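Local structure of redox-sensing transcriptional repressor Rex (Thermoanaerobacter ethanolicus, 3WGG) at residues I90-L95 / K113-I118; D134-E139 / A163-R168; I149-I154 / W175-I180; N158-A163 / I180-P185. The protein binds DNA as a homodimeric repressor and probably modulates transcription in response to the cellular NADH/NAD(+) redox state. All coordinates share one frame; numbering follows the deposited sequence.

Interaction 1. Residues I90-L95 / K113-I118; sequences IGAGNL and KGIFDI. With 8NA (alpha-Diphosphopyridine nucleotide), chain C.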
# COMPACT_ATOMS: atom_id res chain seq x y z
N ILE A 90 -17.83 -2.80 -0.14
CA ILE A 90 -18.71 -2.96 1.01
C ILE A 90 -18.18 -2.04 2.08
O ILE A 90 -17.01 -2.15 2.46
CB ILE A 90 -18.75 -4.41 1.53
CG1 ILE A 90 -18.66 -5.42 0.38
CG2 ILE A 90 -19.93 -4.61 2.44
CD1 ILE A 90 -19.83 -5.43 -0.58
N GLY A 91 -19.04 -1.15 2.57
CA GLY A 91 -18.75 -0.15 3.59
C GLY A 91 -18.70 1.19 2.88
O GLY A 91 -17.79 1.45 2.09
N ALA A 92 -19.67 2.05 3.14
CA ALA A 92 -19.66 3.39 2.58
C ALA A 92 -19.36 4.43 3.65
O ALA A 92 -19.96 5.49 3.67
CB ALA A 92 -21.01 3.70 1.91
N GLY A 93 -18.44 4.13 4.55
CA GLY A 93 -18.01 5.15 5.51
C GLY A 93 -16.88 5.92 4.83
O GLY A 93 -16.79 5.94 3.60
N ASN A 94 -16.04 6.60 5.59
CA ASN A 94 -15.01 7.39 4.96
C ASN A 94 -14.05 6.59 4.06
O ASN A 94 -13.67 7.04 3.03
CB ASN A 94 -14.19 8.12 6.02
CG ASN A 94 -15.00 9.15 6.74
OD1 ASN A 94 -15.09 9.11 7.95
ND2 ASN A 94 -15.62 10.06 6.01
N LEU A 95 -13.64 5.41 4.49
CA LEU A 95 -12.72 4.63 3.69
C LEU A 95 -13.39 4.19 2.39
O LEU A 95 -12.82 4.35 1.33
CB LEU A 95 -12.18 3.44 4.46
CG LEU A 95 -11.23 2.52 3.69
CD1 LEU A 95 -9.99 3.25 3.24
CD2 LEU A 95 -10.88 1.30 4.55
N LYS A 113 -19.66 -1.02 -9.76
CA LYS A 113 -21.08 -1.19 -10.02
C LYS A 113 -22.00 -0.89 -8.85
O LYS A 113 -23.20 -0.70 -9.03
CB LYS A 113 -21.35 -2.63 -10.44
CG LYS A 113 -20.43 -3.18 -11.51
CD LYS A 113 -20.56 -2.48 -12.88
CE LYS A 113 -21.94 -1.86 -13.10
NZ LYS A 113 -23.05 -2.88 -13.10
N GLY A 114 -21.48 -0.94 -7.63
CA GLY A 114 -22.38 -0.81 -6.49
C GLY A 114 -21.58 -0.61 -5.23
O GLY A 114 -20.40 -0.97 -5.18
N ILE A 115 -22.20 0.03 -4.26
CA ILE A 115 -21.61 0.21 -2.94
C ILE A 115 -22.65 -0.18 -1.91
O ILE A 115 -23.82 0.20 -2.02
CB ILE A 115 -21.20 1.65 -2.72
CG1 ILE A 115 -20.43 2.14 -3.92
CG2 ILE A 115 -20.40 1.84 -1.40
CD1 ILE A 115 -20.22 3.69 -3.88
N PHE A 116 -22.22 -0.91 -0.88
CA PHE A 116 -23.15 -1.48 0.06
C PHE A 116 -22.84 -1.10 1.50
O PHE A 116 -21.68 -0.95 1.90
CB PHE A 116 -23.17 -3.01 -0.10
CG PHE A 116 -23.59 -3.44 -1.45
CD1 PHE A 116 -24.92 -3.73 -1.71
CD2 PHE A 116 -22.67 -3.48 -2.49
CE1 PHE A 116 -25.31 -4.09 -2.99
CE2 PHE A 116 -23.07 -3.82 -3.77
CZ PHE A 116 -24.37 -4.14 -4.02
N ASP A 117 -23.91 -0.90 2.28
CA ASP A 117 -23.75 -0.60 3.69
C ASP A 117 -24.86 -1.19 4.51
O ASP A 117 -25.86 -1.64 3.96
CB ASP A 117 -23.66 0.90 3.91
CG ASP A 117 -22.85 1.25 5.14
OD1 ASP A 117 -21.68 1.61 4.96
OD2 ASP A 117 -23.36 1.16 6.29
N ILE A 118 -24.68 -1.19 5.83
CA ILE A 118 -25.72 -1.59 6.77
C ILE A 118 -26.50 -0.40 7.30
O ILE A 118 -27.63 -0.56 7.76
CB ILE A 118 -25.19 -2.37 7.99
CG1 ILE A 118 -23.99 -1.66 8.64
CG2 ILE A 118 -24.84 -3.76 7.62
CD1 ILE A 118 -23.84 -2.02 10.10
PA 8NA C . -16.52 4.26 9.13
O1A 8NA C . -17.17 4.04 10.48
O2A 8NA C . -16.37 5.66 8.56
O5B 8NA C . -17.25 3.29 8.07
C5B 8NA C . -17.50 1.90 8.28
C4B 8NA C . -18.80 1.65 7.52
O4B 8NA C . -19.12 0.28 7.38
C3B 8NA C . -19.97 2.29 8.24
O3B 8NA C . -20.61 3.09 7.23
C2B 8NA C . -20.84 1.09 8.66
O2B 8NA C . -22.24 1.38 8.55
C1B 8NA C . -20.51 0.10 7.58
N9A 8NA C . -20.63 -1.30 7.98
C8A 8NA C . -20.41 -1.87 9.19
N7A 8NA C . -20.58 -3.21 9.04
C5A 8NA C . -20.93 -3.44 7.74
C6A 8NA C . -21.25 -4.56 7.00
N6A 8NA C . -21.26 -5.79 7.56
N1A 8NA C . -21.56 -4.43 5.71
C2A 8NA C . -21.60 -3.23 5.09
N3A 8NA C . -21.34 -2.13 5.78
C4A 8NA C . -20.98 -2.22 7.09
O3 8NA C . -15.01 3.63 9.22
PN 8NA C . -13.93 3.93 8.05
O1N 8NA C . -13.15 5.16 8.41
O2N 8NA C . -14.60 3.93 6.70
O5D 8NA C . -12.89 2.69 8.22
C5D 8NA C . -13.17 1.32 7.87
C4D 8NA C . -12.01 0.40 8.31
O4D 8NA C . -10.76 1.13 8.26
C3D 8NA C . -12.11 -0.11 9.73
O3D 8NA C . -11.47 -1.41 9.79
C2D 8NA C . -11.24 0.84 10.52
O2D 8NA C . -10.70 0.07 11.57
C1D 8NA C . -10.16 1.33 9.54
N1N 8NA C . -8.88 0.54 9.52
C2N 8NA C . -7.90 0.80 10.45
C3N 8NA C . -6.72 0.14 10.51
C7N 8NA C . -5.77 0.50 11.57
O7N 8NA C . -6.12 1.20 12.51
N7N 8NA C . -4.52 0.06 11.43
C4N 8NA C . -6.39 -0.93 9.48
C5N 8NA C . -7.51 -1.09 8.47
C6N 8NA C . -8.66 -0.39 8.52
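Gly91 N donates to Phe116 O (2.7 Å), continuing the parallel pairing of Ile90 with Phe116 just where the chain leaves its strand for the glycine-rich turn of a Rossmann fold. The tightly packed part is apolar on both faces of the sheet: Ile90 CD1 meets Phe116 CD2 obliquely at 3.9 Å on one, and Ala92 CB rests on Ile115 CG2 at 3.8 Å on the other. Beyond the strand ends the contact opens onto the dinucleotide. Asp117, its CG swung anti to the backbone N (chi1 -152°), turns its carboxylate to the two hydroxyls of the adenosine ribose. OD1 takes the amide of Ala92 on its anti lone pair (2.7 Å) and also O3B of the ribose, while OD2 accepts from O2B at 2.5 Å; the turn thus positions the acid that reads both hydroxyls. Gly93 comes so close to O5B that a side chain there would collide with it. Farther out, exposed Ile118 lies over one face of the adenine, its CG1 3.4 Å from C4A. Strand 110-117 runs between strands 85-90 and 130-134, and Val138 of helix 138-144 covers Ile90 and Phe116.

Interaction 2. Residues D134-E139 / A163-R168; sequences DVETVE and ADRLVR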
# COMPACT_ATOMS: atom_id res chain seq x y z
N ASP A 134 -28.47 -1.36 0.55
CA ASP A 134 -28.47 -2.22 1.70
C ASP A 134 -27.68 -3.48 1.37
O ASP A 134 -27.98 -4.16 0.38
CB ASP A 134 -29.92 -2.56 2.02
CG ASP A 134 -30.09 -3.33 3.31
OD1 ASP A 134 -29.18 -4.04 3.75
OD2 ASP A 134 -31.20 -3.27 3.86
N VAL A 135 -26.67 -3.79 2.18
CA VAL A 135 -25.79 -4.91 1.88
C VAL A 135 -26.59 -6.21 1.95
O VAL A 135 -26.11 -7.30 1.59
CB VAL A 135 -24.57 -4.94 2.86
CG1 VAL A 135 -25.04 -5.07 4.33
CG2 VAL A 135 -23.59 -6.03 2.48
N GLU A 136 -27.82 -6.10 2.44
CA GLU A 136 -28.72 -7.26 2.48
C GLU A 136 -28.87 -7.84 1.07
O GLU A 136 -28.88 -9.06 0.89
CB GLU A 136 -30.08 -6.86 3.06
CG GLU A 136 -30.98 -8.02 3.31
CD GLU A 136 -30.26 -9.07 4.13
OE1 GLU A 136 -29.55 -8.71 5.11
OE2 GLU A 136 -30.39 -10.26 3.76
N THR A 137 -28.90 -6.96 0.07
CA THR A 137 -29.11 -7.33 -1.32
C THR A 137 -27.85 -7.78 -2.03
O THR A 137 -27.90 -8.10 -3.21
CB THR A 137 -29.73 -6.17 -2.15
OG1 THR A 137 -28.81 -5.06 -2.21
CG2 THR A 137 -31.07 -5.70 -1.52
N VAL A 138 -26.71 -7.83 -1.33
CA VAL A 138 -25.44 -7.90 -2.06
C VAL A 138 -25.29 -9.24 -2.80
O VAL A 138 -24.76 -9.28 -3.89
CB VAL A 138 -24.21 -7.65 -1.16
CG1 VAL A 138 -23.90 -8.89 -0.33
CG2 VAL A 138 -23.02 -7.26 -2.03
N GLU A 139 -25.79 -10.32 -2.21
CA GLU A 139 -25.61 -11.64 -2.81
C GLU A 139 -26.37 -11.72 -4.13
O GLU A 139 -25.82 -12.14 -5.15
CB GLU A 139 -25.98 -12.79 -1.87
CG GLU A 139 -24.87 -13.08 -0.85
CD GLU A 139 -25.11 -14.33 0.01
OE1 GLU A 139 -25.04 -15.47 -0.49
OE2 GLU A 139 -25.27 -14.17 1.23
N ALA A 163 -17.24 -11.56 4.10
CA ALA A 163 -16.45 -12.23 3.10
C ALA A 163 -17.13 -13.52 2.65
O ALA A 163 -17.15 -13.83 1.45
CB ALA A 163 -15.06 -12.51 3.63
N ASP A 164 -17.66 -14.29 3.60
CA ASP A 164 -18.27 -15.59 3.28
C ASP A 164 -19.43 -15.37 2.31
O ASP A 164 -19.53 -16.06 1.31
CB ASP A 164 -18.77 -16.29 4.55
CG ASP A 164 -17.63 -16.74 5.46
OD1 ASP A 164 -16.45 -16.77 5.04
OD2 ASP A 164 -17.91 -17.07 6.63
N ARG A 165 -20.27 -14.39 2.59
CA ARG A 165 -21.33 -14.01 1.65
C ARG A 165 -20.85 -13.67 0.24
O ARG A 165 -21.45 -14.08 -0.75
CB ARG A 165 -22.13 -12.84 2.22
CG ARG A 165 -22.92 -13.19 3.45
CD ARG A 165 -23.85 -12.05 3.84
NE ARG A 165 -24.93 -11.93 2.88
CZ ARG A 165 -25.60 -10.82 2.60
NH1 ARG A 165 -25.28 -9.67 3.20
NH2 ARG A 165 -26.58 -10.87 1.68
N LEU A 166 -19.78 -12.88 0.11
CA LEU A 166 -19.29 -12.58 -1.23
C LEU A 166 -18.80 -13.86 -1.89
O LEU A 166 -18.97 -14.09 -3.10
CB LEU A 166 -18.16 -11.52 -1.21
CG LEU A 166 -18.45 -10.20 -0.48
CD1 LEU A 166 -17.19 -9.27 -0.42
CD2 LEU A 166 -19.69 -9.44 -0.99
N VAL A 167 -18.15 -14.70 -1.10
CA VAL A 167 -17.64 -15.96 -1.69
C VAL A 167 -18.80 -16.85 -2.17
O VAL A 167 -18.78 -17.36 -3.29
CB VAL A 167 -16.68 -16.68 -0.74
CG1 VAL A 167 -16.40 -18.14 -1.22
CG2 VAL A 167 -15.37 -15.89 -0.64
N ARG A 168 -19.86 -16.95 -1.36
CA ARG A 168 -21.01 -17.81 -1.75
C ARG A 168 -21.65 -17.33 -3.05
O ARG A 168 -22.09 -18.15 -3.90
CB ARG A 168 -22.08 -17.81 -0.66
CG ARG A 168 -21.73 -18.62 0.62
CD ARG A 168 -21.69 -20.13 0.31
NE ARG A 168 -23.01 -20.66 -0.08
CZ ARG A 168 -24.07 -20.75 0.73
NH1 ARG A 168 -25.22 -21.26 0.27
NH2 ARG A 168 -24.02 -20.33 2.00
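Arg165, on helix 159-168 of the Rossmann domain, crosses Glu139 at about a right angle and reaches over to the start of helix 138-144. Its guanidinium is used chiefly along its edge. NE forms a salt bridge with Glu139 OE2 (2.8 Å, 165° at the hydrogen), which receives it on the anti lone pair, although the carboxylate and guanidinium planes stand 59° apart. The bend at chi3 (71°) turns the two terminal nitrogens onto the 3-10 turn, where NH2 donates to Glu136 O and NH1 to Val135 O, each at 3.0 Å. Val138 CG1 lies over one face of the group, offset toward its rim, and Val138 CG2 meets Leu166 CD2 on the buried side. Replacing Arg165 by a leucine would probably leave Glu139 without its charge partner and both carbonyls without these donors, freeing the turn to shift against the helix. Val135 O is gripped twice, since Arg165 NH1 and Val138 N reach it from opposite faces of its carbonyl plane.

Interaction 3. Residues I149-I154 / W175-I180; sequences IGILCI and WNFLPI. With 8NA (alpha-Diphosphopyridine nucleotide), chain C.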
# COMPACT_ATOMS: atom_id res chain seq x y z
N ILE A 149 -14.83 -8.43 -8.37
CA ILE A 149 -14.02 -8.09 -7.20
C ILE A 149 -14.85 -7.47 -6.10
O ILE A 149 -15.65 -6.57 -6.38
CB ILE A 149 -12.84 -7.15 -7.61
CG1 ILE A 149 -11.98 -7.83 -8.67
CG2 ILE A 149 -11.96 -6.78 -6.39
CD1 ILE A 149 -11.03 -6.91 -9.37
N GLY A 150 -14.68 -7.95 -4.87
CA GLY A 150 -15.32 -7.28 -3.73
C GLY A 150 -14.26 -6.56 -2.90
O GLY A 150 -13.24 -7.13 -2.50
N ILE A 151 -14.51 -5.29 -2.63
CA ILE A 151 -13.58 -4.48 -1.88
C ILE A 151 -14.18 -4.24 -0.49
O ILE A 151 -15.30 -3.70 -0.37
CB ILE A 151 -13.32 -3.14 -2.62
CG1 ILE A 151 -12.86 -3.40 -4.06
CG2 ILE A 151 -12.31 -2.23 -1.79
CD1 ILE A 151 -12.89 -2.09 -5.00
N LEU A 152 -13.46 -4.66 0.55
CA LEU A 152 -13.97 -4.58 1.91
C LEU A 152 -13.43 -3.40 2.67
O LEU A 152 -12.21 -3.33 2.92
CB LEU A 152 -13.58 -5.82 2.69
CG LEU A 152 -14.20 -7.10 2.20
CD1 LEU A 152 -13.64 -8.15 3.12
CD2 LEU A 152 -15.71 -6.94 2.34
N CYS A 153 -14.35 -2.52 3.06
CA CYS A 153 -14.02 -1.27 3.76
C CYS A 153 -14.90 -1.12 5.01
O CYS A 153 -15.40 -0.03 5.37
CB CYS A 153 -14.18 -0.09 2.82
SG CYS A 153 -13.16 -0.19 1.32
N ILE A 154 -15.09 -2.26 5.68
CA ILE A 154 -15.93 -2.34 6.87
C ILE A 154 -15.10 -2.56 8.12
O ILE A 154 -13.93 -2.87 8.01
CB ILE A 154 -16.95 -3.47 6.76
CG1 ILE A 154 -16.25 -4.82 6.54
CG2 ILE A 154 -17.97 -3.15 5.67
CD1 ILE A 154 -17.10 -6.00 6.79
N TRP A 175 -10.47 -7.58 -2.23
CA TRP A 175 -9.38 -6.66 -1.97
C TRP A 175 -9.71 -6.14 -0.61
O TRP A 175 -10.69 -5.39 -0.45
CB TRP A 175 -9.39 -5.54 -3.02
CG TRP A 175 -8.18 -4.64 -3.01
CD1 TRP A 175 -6.89 -4.98 -2.72
CD2 TRP A 175 -8.16 -3.27 -3.40
NE1 TRP A 175 -6.06 -3.88 -2.85
CE2 TRP A 175 -6.81 -2.82 -3.29
CE3 TRP A 175 -9.15 -2.35 -3.81
CZ2 TRP A 175 -6.42 -1.49 -3.56
CZ3 TRP A 175 -8.76 -1.04 -4.14
CH2 TRP A 175 -7.41 -0.62 -3.99
N ASN A 176 -8.95 -6.57 0.40
CA ASN A 176 -9.39 -6.39 1.76
C ASN A 176 -8.58 -5.31 2.46
O ASN A 176 -7.35 -5.42 2.56
CB ASN A 176 -9.28 -7.73 2.53
CG ASN A 176 -9.30 -7.55 4.06
OD1 ASN A 176 -10.17 -6.89 4.62
ND2 ASN A 176 -8.34 -8.20 4.75
N PHE A 177 -9.27 -4.28 2.97
CA PHE A 177 -8.58 -3.21 3.73
C PHE A 177 -8.44 -3.46 5.23
O PHE A 177 -7.73 -2.71 5.91
CB PHE A 177 -9.16 -1.81 3.46
CG PHE A 177 -8.75 -1.24 2.13
CD1 PHE A 177 -7.74 -0.30 2.06
CD2 PHE A 177 -9.36 -1.67 0.95
CE1 PHE A 177 -7.36 0.25 0.84
CE2 PHE A 177 -8.98 -1.15 -0.27
CZ PHE A 177 -7.94 -0.16 -0.32
N LEU A 178 -9.06 -4.53 5.74
CA LEU A 178 -9.02 -4.82 7.19
C LEU A 178 -7.81 -5.64 7.66
O LEU A 178 -7.39 -6.58 6.97
CB LEU A 178 -10.32 -5.48 7.67
CG LEU A 178 -11.61 -5.39 6.85
CD1 LEU A 178 -12.76 -5.84 7.71
CD2 LEU A 178 -11.91 -4.03 6.28
N PRO A 179 -7.24 -5.31 8.85
CA PRO A 179 -6.15 -6.13 9.38
C PRO A 179 -6.70 -7.32 10.15
O PRO A 179 -6.58 -7.39 11.37
CB PRO A 179 -5.44 -5.18 10.33
CG PRO A 179 -6.54 -4.36 10.88
CD PRO A 179 -7.53 -4.17 9.73
N ILE A 180 -7.33 -8.24 9.44
CA ILE A 180 -7.77 -9.51 9.98
C ILE A 180 -7.14 -10.35 8.91
O ILE A 180 -6.85 -9.82 7.85
CB ILE A 180 -9.31 -9.66 9.80
CG1 ILE A 180 -10.07 -8.67 10.66
CG2 ILE A 180 -9.78 -11.11 10.06
CD1 ILE A 180 -10.28 -9.13 12.13
PA 8NA C . -16.52 4.26 9.13
O1A 8NA C . -17.17 4.04 10.48
O2A 8NA C . -16.37 5.66 8.56
O5B 8NA C . -17.25 3.29 8.07
C5B 8NA C . -17.50 1.90 8.28
C4B 8NA C . -18.80 1.65 7.52
O4B 8NA C . -19.12 0.28 7.38
C3B 8NA C . -19.97 2.29 8.24
O3B 8NA C . -20.61 3.09 7.23
C2B 8NA C . -20.84 1.09 8.66
O2B 8NA C . -22.24 1.38 8.55
C1B 8NA C . -20.51 0.10 7.58
N9A 8NA C . -20.63 -1.30 7.98
C8A 8NA C . -20.41 -1.87 9.19
N7A 8NA C . -20.58 -3.21 9.04
C5A 8NA C . -20.93 -3.44 7.74
C6A 8NA C . -21.25 -4.56 7.00
N6A 8NA C . -21.26 -5.79 7.56
N1A 8NA C . -21.56 -4.43 5.71
C2A 8NA C . -21.60 -3.23 5.09
N3A 8NA C . -21.34 -2.13 5.78
C4A 8NA C . -20.98 -2.22 7.09
O3 8NA C . -15.01 3.63 9.22
PN 8NA C . -13.93 3.93 8.05
O1N 8NA C . -13.15 5.16 8.41
O2N 8NA C . -14.60 3.93 6.70
O5D 8NA C . -12.89 2.69 8.22
C5D 8NA C . -13.17 1.32 7.87
C4D 8NA C . -12.01 0.40 8.31
O4D 8NA C . -10.76 1.13 8.26
C3D 8NA C . -12.11 -0.11 9.73
O3D 8NA C . -11.47 -1.41 9.79
C2D 8NA C . -11.24 0.84 10.52
O2D 8NA C . -10.70 0.07 11.57
C1D 8NA C . -10.16 1.33 9.54
N1N 8NA C . -8.88 0.54 9.52
C2N 8NA C . -7.90 0.80 10.45
C3N 8NA C . -6.72 0.14 10.51
C7N 8NA C . -5.77 0.50 11.57
O7N 8NA C . -6.12 1.20 12.51
N7N 8NA C . -4.52 0.06 11.43
C4N 8NA C . -6.39 -0.93 9.48
C5N 8NA C . -7.51 -1.09 8.47
C6N 8NA C . -8.66 -0.39 8.52
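Ile151 and Trp175 lie side by side and point the same way, on one face of a parallel strand pair that completes a beta-alpha-beta unit. Trp175 carries its indole anti to the backbone N (chi1 -170°), bringing CE3 to 3.8 Å from Ile151 CG2. Phe177 instead has CG anti to its carbonyl carbon, which sets its CE2 over one face of the indole while Ile151 CG2 touches the phenyl edge; Cys153 SG approaches that ring obliquely, 4.8 Å from its centroid. On the other face Leu152 crosses Asn176, whose OD1 accepts Leu178 N in an Asx turn and whose ND2 also binds Asn192. Leu178 CD1 meets Ile154 CG1 at 3.8 Å. Where the strands end, Phe177 N still bonds Leu152 O (3.1 Å), and Ile154 O accepts a weak bond from the nucleotide's O3D. Strand 149-152 is flanked by strands 85-90 and 173-176; helix 159-168 covers Leu152, and Trp175 NE1 reaches Ser198 of the second subunit.

Interaction 4. Residues N158-A163 / I180-P185; sequences NAQYTA and IDLKVP. With 8NA (alpha-Diphosphopyridine nucleotide), chain C.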
# COMPACT_ATOMS: atom_id res chain seq x y z
N ASN A 158 -16.82 -8.15 11.70
CA ASN A 158 -17.80 -8.94 10.94
C ASN A 158 -17.41 -8.94 9.47
O ASN A 158 -18.24 -9.17 8.58
CB ASN A 158 -19.19 -8.34 11.11
CG ASN A 158 -19.28 -6.90 10.57
OD1 ASN A 158 -18.47 -6.49 9.72
ND2 ASN A 158 -20.24 -6.12 11.07
N ALA A 159 -16.13 -8.66 9.22
CA ALA A 159 -15.54 -8.91 7.93
C ALA A 159 -15.71 -10.37 7.48
O ALA A 159 -16.10 -10.60 6.34
CB ALA A 159 -14.07 -8.51 7.95
N GLN A 160 -15.42 -11.35 8.35
CA GLN A 160 -15.38 -12.74 7.89
C GLN A 160 -16.76 -13.15 7.39
O GLN A 160 -16.91 -13.69 6.30
CB GLN A 160 -14.87 -13.69 8.98
CG GLN A 160 -14.75 -15.16 8.51
CD GLN A 160 -13.70 -15.38 7.40
OE1 GLN A 160 -12.50 -15.14 7.61
NE2 GLN A 160 -14.16 -15.86 6.23
N TYR A 161 -17.78 -12.84 8.18
CA TYR A 161 -19.15 -13.13 7.81
C TYR A 161 -19.44 -12.57 6.42
O TYR A 161 -19.97 -13.24 5.55
CB TYR A 161 -20.09 -12.53 8.85
CG TYR A 161 -21.55 -12.68 8.53
CD1 TYR A 161 -22.21 -13.90 8.77
CD2 TYR A 161 -22.30 -11.62 8.00
CE1 TYR A 161 -23.56 -14.06 8.48
CE2 TYR A 161 -23.67 -11.78 7.72
CZ TYR A 161 -24.29 -13.00 7.96
OH TYR A 161 -25.63 -13.20 7.69
N THR A 162 -19.07 -11.31 6.22
CA THR A 162 -19.32 -10.62 4.96
C THR A 162 -18.50 -11.25 3.83
O THR A 162 -19.00 -11.46 2.72
CB THR A 162 -19.06 -9.10 5.13
OG1 THR A 162 -20.20 -8.52 5.75
CG2 THR A 162 -18.82 -8.43 3.81
N ALA A 163 -17.24 -11.56 4.10
CA ALA A 163 -16.45 -12.23 3.10
C ALA A 163 -17.13 -13.52 2.65
O ALA A 163 -17.15 -13.83 1.45
CB ALA A 163 -15.06 -12.51 3.63
N ILE A 180 -7.33 -8.24 9.44
CA ILE A 180 -7.77 -9.51 9.98
C ILE A 180 -7.14 -10.35 8.91
O ILE A 180 -6.85 -9.82 7.85
CB ILE A 180 -9.31 -9.66 9.80
CG1 ILE A 180 -10.07 -8.67 10.66
CG2 ILE A 180 -9.78 -11.11 10.06
CD1 ILE A 180 -10.28 -9.13 12.13
N ASP A 181 -6.93 -11.64 9.14
CA ASP A 181 -6.60 -12.46 7.98
C ASP A 181 -7.77 -13.34 7.59
O ASP A 181 -8.01 -14.39 8.18
CB ASP A 181 -5.21 -13.14 8.07
CG ASP A 181 -5.25 -14.54 8.65
OD1 ASP A 181 -5.60 -14.67 9.84
OD2 ASP A 181 -4.86 -15.50 7.95
N LEU A 182 -8.54 -12.85 6.61
CA LEU A 182 -9.75 -13.50 6.15
C LEU A 182 -9.47 -14.89 5.62
O LEU A 182 -8.46 -15.13 4.97
CB LEU A 182 -10.44 -12.67 5.06
CG LEU A 182 -10.84 -11.24 5.43
CD1 LEU A 182 -11.15 -10.43 4.18
CD2 LEU A 182 -12.03 -11.22 6.36
N LYS A 183 -10.36 -15.82 5.94
CA LYS A 183 -10.35 -17.14 5.35
C LYS A 183 -11.19 -17.11 4.09
O LYS A 183 -12.34 -16.70 4.12
CB LYS A 183 -10.94 -18.17 6.33
CG LYS A 183 -10.59 -17.93 7.81
CD LYS A 183 -11.04 -19.12 8.68
CE LYS A 183 -11.23 -18.73 10.15
NZ LYS A 183 -12.45 -17.90 10.41
N VAL A 184 -10.63 -17.54 2.96
CA VAL A 184 -11.40 -17.70 1.73
C VAL A 184 -11.04 -19.05 1.14
O VAL A 184 -9.95 -19.54 1.39
CB VAL A 184 -11.02 -16.60 0.69
CG1 VAL A 184 -11.35 -15.23 1.23
CG2 VAL A 184 -9.53 -16.70 0.31
N PRO A 185 -11.87 -19.61 0.26
CA PRO A 185 -11.32 -20.80 -0.39
C PRO A 185 -10.05 -20.51 -1.18
O PRO A 185 -9.70 -19.34 -1.45
CB PRO A 185 -12.45 -21.28 -1.31
CG PRO A 185 -13.72 -20.73 -0.71
CD PRO A 185 -13.30 -19.41 -0.05
PA 8NA C . -16.52 4.26 9.13
O1A 8NA C . -17.17 4.04 10.48
O2A 8NA C . -16.37 5.66 8.56
O5B 8NA C . -17.25 3.29 8.07
C5B 8NA C . -17.50 1.90 8.28
C4B 8NA C . -18.80 1.65 7.52
O4B 8NA C . -19.12 0.28 7.38
C3B 8NA C . -19.97 2.29 8.24
O3B 8NA C . -20.61 3.09 7.23
C2B 8NA C . -20.84 1.09 8.66
O2B 8NA C . -22.24 1.38 8.55
C1B 8NA C . -20.51 0.10 7.58
N9A 8NA C . -20.63 -1.30 7.98
C8A 8NA C . -20.41 -1.87 9.19
N7A 8NA C . -20.58 -3.21 9.04
C5A 8NA C . -20.93 -3.44 7.74
C6A 8NA C . -21.25 -4.56 7.00
N6A 8NA C . -21.26 -5.79 7.56
N1A 8NA C . -21.56 -4.43 5.71
C2A 8NA C . -21.60 -3.23 5.09
N3A 8NA C . -21.34 -2.13 5.78
C4A 8NA C . -20.98 -2.22 7.09
O3 8NA C . -15.01 3.63 9.22
PN 8NA C . -13.93 3.93 8.05
O1N 8NA C . -13.15 5.16 8.41
O2N 8NA C . -14.60 3.93 6.70
O5D 8NA C . -12.89 2.69 8.22
C5D 8NA C . -13.17 1.32 7.87
C4D 8NA C . -12.01 0.40 8.31
O4D 8NA C . -10.76 1.13 8.26
C3D 8NA C . -12.11 -0.11 9.73
O3D 8NA C . -11.47 -1.41 9.79
C2D 8NA C . -11.24 0.84 10.52
O2D 8NA C . -10.70 0.07 11.57
C1D 8NA C . -10.16 1.33 9.54
N1N 8NA C . -8.88 0.54 9.52
C2N 8NA C . -7.90 0.80 10.45
C3N 8NA C . -6.72 0.14 10.51
C7N 8NA C . -5.77 0.50 11.57
O7N 8NA C . -6.12 1.20 12.51
N7N 8NA C . -4.52 0.06 11.43
C4N 8NA C . -6.39 -0.93 9.48
C5N 8NA C . -7.51 -1.09 8.47
C6N 8NA C . -8.66 -0.39 8.52
O HOH W 1 -11.63 -14.57 10.42
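Two nearly straight hydrogen bonds join the Gln160 amide to the backbone of Lys183. OE1 accepts Lys183 N at 2.8 Å and NE2 donates to Lys183 O at 2.9 Å, both lying in the carbonyl planes on lone pairs, so one side chain serves both the N-H and the C=O of an extended residue. Gln160 gets there with CG anti to the backbone N (chi1 -177°) and a bend at chi2. NE2 has a second acceptor in Asp164 OD1, one helical turn on, which further fixes the amide's rotation. A water donates to OE1 and is weakly bound by Lys183 NZ. With an alanine at this position, Lys183 N and O would probably lose these partners and the loop could drift from the helix. The apolar contacts fall to Leu182: its CD2 sits 3.7 Å from Ala159 CB and 4.3 Å from Ala163 CB. Elsewhere on the helix, Thr162 OG1 weakly accepts adenine N6A at 3.4 Å. The loop 180-185 thus runs beside helix 159-168, with Leu182 inserted among that helix, Leu152 and Asn176 of the neighbouring strands, and Leu190 of strand 189-192.

How the interactions relate
The four contacts show how chemistry follows place in a Rossmann domain. Interactions 1 and 3 are buried pairings in the same sheet, joined through strand 85-90, where Ile90 N and O bond Ile151 O and Cys153 N; both meet the nucleotide at the strand ends and both touch the second subunit. Interactions 2 and 4 share Ala163 and use helix 159-168. Interaction 2, only partly buried, relies on a salt bridge and carbonyl acceptors; interaction 4, largely buried, combines a neutral amide with a leucine set against two alanines. Leu166 of interaction 2 reaches Leu152, and Ala159 of interaction 4 meets Leu178 and Ile154, so the helix contacts close over the sheet of interaction 3.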